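Local atomic coordinates of pyruvate kinase (Pseudomonas aeruginosa, PDB entry 6QXL), a protein that probably catalyses the last step of glycolysis, in which phosphoenolpyruvate and ADP give pyruvate and ATP, with help from magnesium and potassium ions. Residues A[194-197]-A[201-204]; A[220-225]-A[235-240]; A[226-231]-A[261-266]; A[244-249]-A[265-270]; A[300-305]-A[311-316]. All coordinates share one frame; numbering follows the deposited sequence.

How the contacts relate
All five contacts belong to the eight-stranded barrel domain and sample several parts of its wall. Contact 1 abuts contact 2, their centres about 8 Å apart, and Ser194 OG meets Lys221 NZ at 3.0 Å. Contact 2 carries Glu223, a ligand of the bound magnesium ion, which lies about 9 Å from the side chain of Pro196 in contact 1 and about 10 Å from the side chain of Val246 in contact 4. Contacts 3 and 4 share Lys265 and Lys266 of helix 260-273. A salt bridge from Arg248 NH2 to Asp301 OD2, 2.8 Å, ties contact 4 to contact 5. Contacts 3, 4 and 5 all reach the second subunit.

Contact 1 (A[194-197]-A[201-204]); sequences SFPR and DMEY
With chi1 at -59°, Asp201 sets its carboxylate beside its own backbone N, and from there OD2 reaches back to the main chain of Arg197. Met202 starts in a similar way but turns again at chi2 (-51°), which brings SD against the ring of Pro196. The pair illustrates how a helix beginning can fasten the loop that leads into it: residues 194-197 follow barrel strand 190-193, and residues 201-204 lie near the start of helix 199-211. Arg197 N donates to Asp201 OD2 over 2.8 Å in a nearly straight bond, 168° at the hydrogen, meeting the lone pair turned away from OD1. Next to it the Arg197 CB methylene lies 3.6 Å from Asp201 OD2. The apolar half is built on Pro196, whose CB touches Asp201 CB at 4.0 Å and whose CB and CG both lie 4.0 Å from Met202 SD. Leu237 of helix 231-239 packs on both Pro196 and Met202 and continues this apolar patch. The guanidinium of Arg197 leads away from Asp201 and forms its salt bridge with Glu226. The carboxylate therefore serves the loop's backbone and forms no salt bridge with Arg197, and its position near the N-terminal end of a helix would probably stabilise its negative charge.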
# COMPACT_ATOMS: atom_id res chain seq x y z
N SER A 194 -13.49 -17.27 33.75
CA SER A 194 -12.20 -17.96 33.62
C SER A 194 -12.36 -19.27 32.87
O SER A 194 -13.39 -19.93 32.94
CB SER A 194 -11.61 -18.23 34.99
OG SER A 194 -11.34 -17.04 35.69
N PHE A 195 -11.32 -19.57 32.10
CA PHE A 195 -11.16 -20.85 31.37
C PHE A 195 -12.29 -21.20 30.44
O PHE A 195 -12.58 -22.37 30.26
CB PHE A 195 -10.92 -22.06 32.37
CG PHE A 195 -9.64 -22.04 33.10
CD1 PHE A 195 -8.41 -22.29 32.54
CD2 PHE A 195 -9.62 -21.54 34.44
CE1 PHE A 195 -7.21 -22.12 33.27
CE2 PHE A 195 -8.45 -21.39 35.18
CZ PHE A 195 -7.29 -21.73 34.59
N PRO A 196 -12.97 -20.23 29.81
CA PRO A 196 -13.95 -20.64 28.81
C PRO A 196 -13.28 -21.23 27.59
O PRO A 196 -12.16 -20.85 27.24
CB PRO A 196 -14.66 -19.33 28.46
CG PRO A 196 -13.65 -18.30 28.68
CD PRO A 196 -12.81 -18.76 29.82
N ARG A 197 -13.95 -22.19 26.95
CA ARG A 197 -13.44 -22.85 25.75
C ARG A 197 -14.19 -22.44 24.50
O ARG A 197 -13.56 -22.47 23.44
CB ARG A 197 -13.51 -24.35 25.95
CG ARG A 197 -12.31 -24.72 26.92
CD ARG A 197 -12.15 -26.22 27.15
NE ARG A 197 -10.81 -26.61 27.60
CZ ARG A 197 -10.51 -27.51 28.58
NH1 ARG A 197 -11.48 -28.02 29.31
NH2 ARG A 197 -9.24 -27.78 28.87
N ASP A 201 -19.88 -21.56 26.72
CA ASP A 201 -19.47 -21.27 28.10
C ASP A 201 -19.83 -19.83 28.47
O ASP A 201 -20.29 -19.56 29.59
CB ASP A 201 -18.00 -21.53 28.32
CG ASP A 201 -17.60 -22.99 28.04
OD1 ASP A 201 -18.50 -23.87 28.15
OD2 ASP A 201 -16.43 -23.29 27.77
N MET A 202 -19.65 -18.91 27.52
CA MET A 202 -19.98 -17.51 27.76
C MET A 202 -21.49 -17.26 27.73
O MET A 202 -21.98 -16.41 28.48
CB MET A 202 -19.30 -16.60 26.72
CG MET A 202 -17.78 -16.53 26.79
SD MET A 202 -17.08 -16.17 28.40
CE MET A 202 -17.68 -14.49 28.63
N GLU A 203 -22.21 -17.96 26.86
CA GLU A 203 -23.67 -17.83 26.81
C GLU A 203 -24.31 -18.33 28.11
O GLU A 203 -25.23 -17.69 28.63
CB GLU A 203 -24.24 -18.57 25.62
CG GLU A 203 -24.05 -17.83 24.31
CD GLU A 203 -23.95 -18.76 23.10
OE1 GLU A 203 -24.11 -19.99 23.21
OE2 GLU A 203 -23.68 -18.25 21.99
N TYR A 204 -23.80 -19.44 28.63
CA TYR A 204 -24.25 -19.96 29.90
C TYR A 204 -24.05 -18.93 31.02
O TYR A 204 -24.95 -18.66 31.81
CB TYR A 204 -23.54 -21.28 30.23
CG TYR A 204 -24.05 -22.01 31.46
CD1 TYR A 204 -25.35 -21.81 31.97
CD2 TYR A 204 -23.26 -22.98 32.09
CE1 TYR A 204 -25.81 -22.50 33.07
CE2 TYR A 204 -23.72 -23.68 33.19
CZ TYR A 204 -24.98 -23.41 33.70
OH TYR A 204 -25.48 -24.11 34.75

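Contact 2 (A[220-225]-A[235-240]); sequences AKIERA and DGLIRA. With MG (magnesium ion), chain N.
Leu237 supplies the whole helix side of this contact, dividing its two methyl groups between successive outward-facing residues of a barrel strand. Leu237 CD1 meets Ala220 CB at 4.3 Å, while Leu237 CD2 meets Ile222 CD1 at 4.0 Å. A chi1 of -169° carries the leucine's fork out from helix 231-239 toward the strand, and chi2 at 44° turns one methyl to each residue. Ile222 points only partly at the helix, and its bent CG1 arm, with chi2 at -50°, brings CD1 nearer; the two side chains slide past each other in opposite directions. The contact is apolar, and all three residues are buried. Polar work falls to the other side of the strand. Lys221 is directed away from the helix, and its NZ is shared by Asp68, Ser194 and a malonate ion. Just beyond the strand's end, Glu223 coordinates magnesium through OE2, with Asp250 as another ligand of the same metal; the modelled bond is too short for its length to be taken literally. Ala220 and Ile222 thus meet the helix layer, while Lys221 and the following Glu223 face the ligand and metal site. Around the packed core, Met202 of helix 199-211 touches Ala220, Ile267 of helix 260-273 covers Ile222, and the backbone of strand 243-247 bonds to that of Ala220 and Ile222.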
# COMPACT_ATOMS: atom_id res chain seq x y z
N ALA A 220 -14.42 -12.38 28.53
CA ALA A 220 -13.86 -13.71 28.30
C ALA A 220 -12.37 -13.71 28.49
O ALA A 220 -11.65 -13.01 27.78
CB ALA A 220 -14.20 -14.22 26.91
N LYS A 221 -11.89 -14.49 29.45
CA LYS A 221 -10.46 -14.65 29.66
C LYS A 221 -9.93 -15.72 28.73
O LYS A 221 -10.35 -16.86 28.81
CB LYS A 221 -10.18 -14.99 31.11
CG LYS A 221 -10.52 -13.83 32.04
CD LYS A 221 -10.58 -14.26 33.48
CE LYS A 221 -9.22 -14.68 34.02
NZ LYS A 221 -9.24 -14.90 35.48
N ILE A 222 -9.01 -15.36 27.85
CA ILE A 222 -8.44 -16.30 26.90
C ILE A 222 -7.25 -16.99 27.58
O ILE A 222 -6.17 -16.44 27.64
CB ILE A 222 -8.00 -15.59 25.60
CG1 ILE A 222 -9.09 -14.65 25.08
CG2 ILE A 222 -7.61 -16.60 24.54
CD1 ILE A 222 -10.45 -15.27 24.96
N GLU A 223 -7.50 -18.13 28.20
CA GLU A 223 -6.55 -18.93 28.95
C GLU A 223 -6.46 -20.41 28.52
O GLU A 223 -5.73 -21.13 29.10
CB GLU A 223 -6.95 -18.96 30.43
CG GLU A 223 -6.86 -17.67 31.21
CD GLU A 223 -7.29 -17.76 32.67
OE1 GLU A 223 -8.45 -18.08 32.89
OE2 GLU A 223 -6.50 -17.49 33.60
N ARG A 224 -7.23 -20.86 27.55
CA ARG A 224 -7.25 -22.28 27.20
C ARG A 224 -6.68 -22.51 25.84
O ARG A 224 -6.96 -21.74 24.93
CB ARG A 224 -8.67 -22.87 27.26
CG ARG A 224 -9.10 -23.16 28.65
CD ARG A 224 -8.77 -24.51 29.24
NE ARG A 224 -9.66 -24.85 30.29
CZ ARG A 224 -9.30 -25.32 31.50
NH1 ARG A 224 -8.02 -25.54 31.79
NH2 ARG A 224 -10.21 -25.60 32.43
N ALA A 225 -5.91 -23.55 25.67
CA ALA A 225 -5.40 -23.92 24.35
C ALA A 225 -6.47 -24.02 23.29
O ALA A 225 -6.29 -23.57 22.16
CB ALA A 225 -4.58 -25.19 24.42
N ASP A 235 -12.62 -16.38 17.41
CA ASP A 235 -13.63 -15.41 16.99
C ASP A 235 -15.02 -15.74 17.56
O ASP A 235 -15.79 -14.83 17.91
CB ASP A 235 -13.68 -15.28 15.46
CG ASP A 235 -12.49 -14.49 14.88
OD1 ASP A 235 -11.52 -14.23 15.61
OD2 ASP A 235 -12.51 -14.14 13.68
N GLY A 236 -15.32 -17.03 17.69
CA GLY A 236 -16.58 -17.45 18.30
C GLY A 236 -16.67 -17.00 19.73
O GLY A 236 -17.67 -16.43 20.16
N LEU A 237 -15.59 -17.23 20.47
CA LEU A 237 -15.53 -16.83 21.86
C LEU A 237 -15.58 -15.32 22.03
O LEU A 237 -16.25 -14.81 22.92
CB LEU A 237 -14.26 -17.40 22.46
CG LEU A 237 -14.01 -17.37 23.95
CD1 LEU A 237 -15.25 -17.75 24.73
CD2 LEU A 237 -12.88 -18.36 24.19
N ILE A 238 -14.90 -14.60 21.15
CA ILE A 238 -14.91 -13.14 21.20
C ILE A 238 -16.32 -12.60 20.94
O ILE A 238 -16.78 -11.70 21.62
CB ILE A 238 -13.91 -12.55 20.19
CG1 ILE A 238 -12.48 -12.79 20.67
CG2 ILE A 238 -14.13 -11.06 20.00
CD1 ILE A 238 -11.39 -12.35 19.73
N ARG A 239 -16.99 -13.15 19.94
CA ARG A 239 -18.31 -12.61 19.55
C ARG A 239 -19.36 -12.81 20.61
O ARG A 239 -20.28 -12.01 20.70
CB ARG A 239 -18.78 -13.22 18.23
CG ARG A 239 -18.13 -12.56 17.08
CD ARG A 239 -18.78 -12.96 15.79
NE ARG A 239 -17.78 -12.99 14.74
CZ ARG A 239 -17.21 -14.09 14.23
NH1 ARG A 239 -17.45 -15.30 14.72
NH2 ARG A 239 -16.30 -13.94 13.27
N ALA A 240 -19.19 -13.84 21.42
CA ALA A 240 -20.07 -14.12 22.54
C ALA A 240 -19.81 -13.27 23.76
O ALA A 240 -20.46 -13.47 24.78
CB ALA A 240 -19.97 -15.60 22.91
MG MG N . -5.68 -17.03 34.91
O HOH W 1 -4.24 -17.40 37.02

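Contact 3 (A[226-231]-A[261-266]); sequences EAVADD and VGIQKK
Val228 and Ile263 join two parts of the outer layer of this TIM barrel: the loop between strand 217-222 and helix 231-239, and the helix 260-273 beside it. Their contact is the apolar element. The side chains cross at about a right angle, and the touch is methyl on methyl, Val228 CG1 to Ile263 CG2 at 4.0 Å. Leu251 and Ile255 of helix 248-255 also pack on Ile263, so the pair lies at the border of a larger apolar cluster. The ionic element comes three residues later along each segment, where Asp231 and Lys266 form a salt bridge near the surface. Lys266 CG stands opposite its backbone N (chi1 -175°); the chain then bends at chi2 and chi3, with chi2 at 134° far from a staggered value, and carries the ammonium across to the acid. A third element is helix capping: Asp230 is the N-cap of helix 231-239, and its OD2 accepts from the backbone N of Ala233. The outer side of helix 260-273 serves the assembly, since Lys265 NZ bonds to Asn304 OD1 of the second subunit besides its salt bridge to Asp308. In the bridge itself, Lys266 NZ lies 2.9 Å from Asp231 OD1, at the lone pair on the side of OD2, while Asp231 OD2 remains 4.1 Å from the same Lys266 NZ.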
# COMPACT_ATOMS: atom_id res chain seq x y z
N GLU A 226 -7.64 -24.54 23.69
CA GLU A 226 -8.75 -24.76 22.75
C GLU A 226 -9.31 -23.44 22.25
O GLU A 226 -9.78 -23.37 21.13
CB GLU A 226 -9.86 -25.59 23.41
CG GLU A 226 -9.49 -27.02 23.81
CD GLU A 226 -8.68 -27.15 25.10
OE1 GLU A 226 -8.51 -26.20 25.89
OE2 GLU A 226 -8.11 -28.22 25.28
N ALA A 227 -9.24 -22.40 23.07
CA ALA A 227 -9.75 -21.08 22.70
C ALA A 227 -8.96 -20.40 21.58
O ALA A 227 -9.50 -19.52 20.91
CB ALA A 227 -9.78 -20.17 23.92
N VAL A 228 -7.70 -20.80 21.38
CA VAL A 228 -6.85 -20.19 20.36
C VAL A 228 -6.38 -21.20 19.32
O VAL A 228 -5.49 -20.91 18.53
CB VAL A 228 -5.64 -19.48 21.00
CG1 VAL A 228 -6.12 -18.29 21.82
CG2 VAL A 228 -4.84 -20.44 21.90
N ALA A 229 -7.00 -22.38 19.31
CA ALA A 229 -6.63 -23.45 18.38
C ALA A 229 -6.74 -23.00 16.92
O ALA A 229 -5.97 -23.44 16.09
CB ALA A 229 -7.52 -24.67 18.60
N ASP A 230 -7.71 -22.14 16.61
CA ASP A 230 -7.86 -21.61 15.28
C ASP A 230 -8.74 -20.37 15.34
O ASP A 230 -9.33 -20.05 16.37
CB ASP A 230 -8.52 -22.66 14.35
CG ASP A 230 -9.86 -23.16 14.89
OD1 ASP A 230 -9.81 -23.93 15.86
OD2 ASP A 230 -10.97 -22.74 14.50
N ASP A 231 -8.82 -19.68 14.21
CA ASP A 231 -9.55 -18.40 14.17
C ASP A 231 -11.02 -18.54 14.51
O ASP A 231 -11.58 -17.67 15.18
CB ASP A 231 -9.36 -17.70 12.83
CG ASP A 231 -7.93 -17.11 12.68
OD1 ASP A 231 -7.06 -17.31 13.56
OD2 ASP A 231 -7.65 -16.45 11.67
N VAL A 261 3.63 -14.07 22.15
CA VAL A 261 3.73 -12.81 21.44
C VAL A 261 2.77 -12.71 20.26
O VAL A 261 2.10 -11.69 20.09
CB VAL A 261 5.18 -12.53 20.98
CG1 VAL A 261 5.63 -13.51 19.88
CG2 VAL A 261 5.33 -11.09 20.54
N GLY A 262 2.69 -13.78 19.48
CA GLY A 262 1.84 -13.79 18.30
C GLY A 262 0.37 -13.81 18.66
O GLY A 262 -0.44 -13.14 18.01
N ILE A 263 0.04 -14.56 19.71
CA ILE A 263 -1.33 -14.73 20.12
C ILE A 263 -1.85 -13.45 20.83
O ILE A 263 -3.00 -13.05 20.61
CB ILE A 263 -1.51 -16.00 20.98
CG1 ILE A 263 -1.43 -17.25 20.11
CG2 ILE A 263 -2.82 -16.03 21.76
CD1 ILE A 263 -0.06 -17.86 19.91
N GLN A 264 -1.02 -12.82 21.65
CA GLN A 264 -1.42 -11.56 22.24
C GLN A 264 -1.85 -10.59 21.15
O GLN A 264 -2.91 -9.96 21.24
CB GLN A 264 -0.31 -10.93 23.08
CG GLN A 264 -0.70 -9.59 23.70
CD GLN A 264 0.41 -8.95 24.50
OE1 GLN A 264 0.95 -9.54 25.41
NE2 GLN A 264 0.72 -7.71 24.19
N LYS A 265 -1.04 -10.49 20.09
CA LYS A 265 -1.35 -9.57 19.01
C LYS A 265 -2.60 -9.97 18.25
O LYS A 265 -3.41 -9.10 17.91
CB LYS A 265 -0.15 -9.40 18.09
CG LYS A 265 0.89 -8.44 18.66
CD LYS A 265 2.30 -8.71 18.17
CE LYS A 265 3.23 -7.47 18.27
NZ LYS A 265 3.59 -7.07 19.67
N LYS A 266 -2.79 -11.27 18.04
CA LYS A 266 -3.97 -11.73 17.34
C LYS A 266 -5.23 -11.45 18.14
O LYS A 266 -6.20 -10.90 17.61
CB LYS A 266 -3.86 -13.23 17.00
CG LYS A 266 -5.03 -13.76 16.17
CD LYS A 266 -4.62 -14.66 14.95
CE LYS A 266 -4.29 -16.10 15.24
NZ LYS A 266 -4.25 -16.74 13.91

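Contact 4 (A[244-249]-A[265-270]); sequences VMVARG and KKIILH
Ile267 faces both Val244 and Val246 in a classic strand-helix layer of the TIM barrel, where strand residues 244-247 and helix residues 265-270 run antiparallel at 174° with their axes 9.0 Å apart. Ile267 is the central side chain of the packing. Its CG2 stands opposite the backbone N and drives in between the two valines, Ile267 CG2 lying 3.9 Å from Val244 CG2 and 3.7 Å from Val246 CG2. The other branch of the isoleucine ends in Ile267 CD1, 4.1 Å from Val246 CG1, the two side chains crossing at a slant. Val246 is therefore gripped by both arms of one side chain, each of its own methyls having a partner. Its chi1 of -173° spreads those two methyls against the helix. Val244 meets the isoleucine at a slant too, but through CG2 alone. Ile268 CG1 only brushes the same Val246 CG2, at 4.5 Å. Met245, between the valines, points the other way, and all four touching residues are buried. Past the strand, Arg248 has its charge matched by Asp301, and Arg296 of the second subunit bonds to the carbonyls of both Arg248 and Gly249. Along the helix, the His270 imidazole is covered on one face by Lys266 CG, 3.7 Å above the ring plane and displaced toward its rim.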
# COMPACT_ATOMS: atom_id res chain seq x y z
N VAL A 244 -12.57 -9.07 26.15
CA VAL A 244 -11.68 -10.21 26.32
C VAL A 244 -10.44 -9.80 27.07
O VAL A 244 -10.05 -8.63 27.05
CB VAL A 244 -11.28 -10.89 25.00
CG1 VAL A 244 -12.51 -11.34 24.23
CG2 VAL A 244 -10.45 -9.96 24.15
N MET A 245 -9.82 -10.77 27.73
CA MET A 245 -8.60 -10.56 28.48
C MET A 245 -7.54 -11.53 27.96
O MET A 245 -7.78 -12.73 27.89
CB MET A 245 -8.84 -10.80 29.96
CG MET A 245 -7.61 -10.59 30.83
SD MET A 245 -7.77 -11.11 32.51
CE MET A 245 -8.87 -9.82 33.16
N VAL A 246 -6.37 -11.01 27.65
CA VAL A 246 -5.22 -11.83 27.30
C VAL A 246 -4.59 -12.27 28.62
O VAL A 246 -3.83 -11.53 29.23
CB VAL A 246 -4.22 -11.09 26.40
CG1 VAL A 246 -3.13 -12.04 25.93
CG2 VAL A 246 -4.92 -10.50 25.19
N ALA A 247 -4.96 -13.47 29.04
CA ALA A 247 -4.61 -13.94 30.38
C ALA A 247 -3.32 -14.75 30.28
O ALA A 247 -3.33 -15.99 30.19
CB ALA A 247 -5.73 -14.78 30.94
N ARG A 248 -2.19 -14.06 30.32
CA ARG A 248 -0.96 -14.66 29.85
C ARG A 248 -0.38 -15.69 30.79
O ARG A 248 0.39 -16.53 30.35
CB ARG A 248 0.07 -13.59 29.52
CG ARG A 248 -0.42 -12.66 28.43
CD ARG A 248 0.59 -11.62 28.05
NE ARG A 248 1.13 -10.93 29.20
CZ ARG A 248 2.05 -9.96 29.11
NH1 ARG A 248 2.52 -9.57 27.93
NH2 ARG A 248 2.51 -9.38 30.22
N GLY A 249 -0.74 -15.62 32.08
CA GLY A 249 -0.32 -16.63 33.05
C GLY A 249 -0.80 -18.03 32.65
O GLY A 249 -0.02 -18.88 32.24
N LYS A 265 -1.04 -10.49 20.09
CA LYS A 265 -1.35 -9.57 19.01
C LYS A 265 -2.60 -9.97 18.25
O LYS A 265 -3.41 -9.10 17.91
CB LYS A 265 -0.15 -9.40 18.09
CG LYS A 265 0.89 -8.44 18.66
CD LYS A 265 2.30 -8.71 18.17
CE LYS A 265 3.23 -7.47 18.27
NZ LYS A 265 3.59 -7.07 19.67
N LYS A 266 -2.79 -11.27 18.04
CA LYS A 266 -3.97 -11.73 17.34
C LYS A 266 -5.23 -11.45 18.14
O LYS A 266 -6.20 -10.90 17.61
CB LYS A 266 -3.86 -13.23 17.00
CG LYS A 266 -5.03 -13.76 16.17
CD LYS A 266 -4.62 -14.66 14.95
CE LYS A 266 -4.29 -16.10 15.24
NZ LYS A 266 -4.25 -16.74 13.91
N ILE A 267 -5.20 -11.77 19.43
CA ILE A 267 -6.37 -11.57 20.28
C ILE A 267 -6.79 -10.10 20.28
O ILE A 267 -7.96 -9.78 20.10
CB ILE A 267 -6.11 -12.05 21.71
CG1 ILE A 267 -5.92 -13.56 21.76
CG2 ILE A 267 -7.26 -11.65 22.62
CD1 ILE A 267 -5.23 -14.04 23.02
N ILE A 268 -5.83 -9.20 20.47
CA ILE A 268 -6.15 -7.78 20.52
C ILE A 268 -6.78 -7.34 19.21
O ILE A 268 -7.83 -6.69 19.20
CB ILE A 268 -4.90 -6.95 20.82
CG1 ILE A 268 -4.47 -7.18 22.26
CG2 ILE A 268 -5.15 -5.48 20.56
CD1 ILE A 268 -3.06 -6.72 22.56
N LEU A 269 -6.17 -7.72 18.09
CA LEU A 269 -6.67 -7.32 16.79
C LEU A 269 -8.06 -7.90 16.51
O LEU A 269 -8.97 -7.18 16.10
CB LEU A 269 -5.69 -7.74 15.71
CG LEU A 269 -6.08 -7.36 14.28
CD1 LEU A 269 -5.99 -5.84 14.05
CD2 LEU A 269 -5.23 -8.13 13.29
N HIS A 270 -8.24 -9.19 16.75
CA HIS A 270 -9.54 -9.79 16.48
C HIS A 270 -10.62 -9.22 17.39
O HIS A 270 -11.75 -9.00 16.95
CB HIS A 270 -9.48 -11.31 16.58
CG HIS A 270 -8.80 -11.96 15.41
ND1 HIS A 270 -9.15 -13.20 14.94
CD2 HIS A 270 -7.80 -11.52 14.61
CE1 HIS A 270 -8.37 -13.52 13.92
NE2 HIS A 270 -7.54 -12.51 13.70

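Contact 5 (A[300-305]-A[311-316]); sequences SDVANA and DAVMLS
Val313 laps over the inward side of helix 296-307 with a single methyl, CG1: Val313 CG1 lies 4.1 Å from Ala305 CB and 4.5 Å from Val302 CG1. A chi1 of -73° is what turns that methyl to the helix. Ala305 and Val302 stand three positions apart, about one helical turn, so one strand residue spans successive turns. The contact closes the beta-alpha-beta unit formed by strand 277-281, helix 296-307 and strand 312-315, a repeating step of the barrel. Met332 of helix 325-340 and Met284 pack on both valines and complete the buried patch. Within the helix, Asn304 folds back on the preceding turn. Its ND2 donates to Ser300 O over 3.0 Å from above the carbonyl plane, with an angle of 141° at the hydrogen, while Asn304 N reaches the same oxygen, 2.9 Å from Ser300 O, from the opposite face. Ser300 OG and Asp301 OD1 pair reciprocally with Asp301 and Ser300 of the second subunit. The chemistry divides the helix: small apolar groups meet the barrel strand through apolar packing, whereas polar groups turn to the subunit interface. Ser300 O, used twice, holds the nitrogen end of the Asn304 amide, and the OD1 end is thereby set to meet Lys265 of the second subunit.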
# COMPACT_ATOMS: atom_id res chain seq x y z
N SER A 300 9.05 -2.13 28.53
CA SER A 300 8.86 -2.53 27.14
C SER A 300 7.57 -3.33 26.95
O SER A 300 6.86 -3.14 25.97
CB SER A 300 10.06 -3.38 26.68
OG SER A 300 9.89 -3.84 25.35
N ASP A 301 7.26 -4.21 27.89
CA ASP A 301 6.08 -5.07 27.79
C ASP A 301 4.81 -4.21 27.75
O ASP A 301 3.95 -4.40 26.88
CB ASP A 301 6.04 -6.03 28.97
CG ASP A 301 4.84 -6.96 28.94
OD1 ASP A 301 4.49 -7.48 27.86
OD2 ASP A 301 4.26 -7.20 30.02
N VAL A 302 4.74 -3.24 28.65
CA VAL A 302 3.57 -2.40 28.75
C VAL A 302 3.46 -1.53 27.50
O VAL A 302 2.41 -1.43 26.88
CB VAL A 302 3.62 -1.55 30.04
CG1 VAL A 302 2.48 -0.53 30.04
CG2 VAL A 302 3.52 -2.44 31.27
N ALA A 303 4.57 -0.90 27.14
CA ALA A 303 4.58 -0.02 25.98
C ALA A 303 4.18 -0.76 24.71
O ALA A 303 3.41 -0.25 23.89
CB ALA A 303 5.94 0.61 25.81
N ASN A 304 4.66 -1.98 24.56
CA ASN A 304 4.31 -2.74 23.37
C ASN A 304 2.86 -3.12 23.36
O ASN A 304 2.27 -3.17 22.30
CB ASN A 304 5.23 -3.95 23.18
CG ASN A 304 6.50 -3.58 22.43
OD1 ASN A 304 6.45 -3.30 21.25
ND2 ASN A 304 7.62 -3.56 23.12
N ALA A 305 2.28 -3.36 24.53
CA ALA A 305 0.83 -3.62 24.60
C ALA A 305 0.05 -2.38 24.16
O ALA A 305 -0.96 -2.49 23.47
CB ALA A 305 0.41 -4.06 25.99
N ASP A 311 -6.90 -1.98 24.95
CA ASP A 311 -7.71 -0.99 25.65
C ASP A 311 -7.13 -0.71 27.02
O ASP A 311 -7.08 0.43 27.47
CB ASP A 311 -9.15 -1.42 25.84
CG ASP A 311 -9.98 -1.25 24.60
OD1 ASP A 311 -9.93 -2.08 23.64
OD2 ASP A 311 -10.79 -0.27 24.66
N ALA A 312 -6.73 -1.78 27.71
CA ALA A 312 -6.26 -1.65 29.06
C ALA A 312 -5.13 -2.62 29.35
O ALA A 312 -5.02 -3.67 28.72
CB ALA A 312 -7.39 -1.87 30.05
N VAL A 313 -4.35 -2.25 30.34
CA VAL A 313 -3.30 -3.09 30.90
C VAL A 313 -3.66 -3.32 32.36
O VAL A 313 -4.28 -2.47 32.98
CB VAL A 313 -1.94 -2.42 30.76
CG1 VAL A 313 -1.49 -2.46 29.31
CG2 VAL A 313 -1.96 -0.98 31.23
N MET A 314 -3.25 -4.47 32.88
CA MET A 314 -3.69 -4.92 34.20
C MET A 314 -2.50 -5.15 35.14
O MET A 314 -1.39 -5.51 34.71
CB MET A 314 -4.49 -6.21 34.07
CG MET A 314 -5.23 -6.65 35.32
SD MET A 314 -6.52 -7.88 34.94
CE MET A 314 -5.78 -9.36 35.65
N LEU A 315 -2.75 -4.93 36.42
CA LEU A 315 -1.86 -5.31 37.51
C LEU A 315 -2.56 -6.37 38.35
O LEU A 315 -3.76 -6.25 38.61
CB LEU A 315 -1.54 -4.12 38.39
CG LEU A 315 -0.78 -2.98 37.73
CD1 LEU A 315 -0.70 -1.76 38.65
CD2 LEU A 315 0.60 -3.45 37.33
N SER A 316 -1.82 -7.40 38.78
CA SER A 316 -2.42 -8.38 39.70
C SER A 316 -1.79 -8.38 41.09
O SER A 316 -2.34 -7.76 42.00
CB SER A 316 -2.39 -9.76 39.10
OG SER A 316 -3.12 -9.73 37.90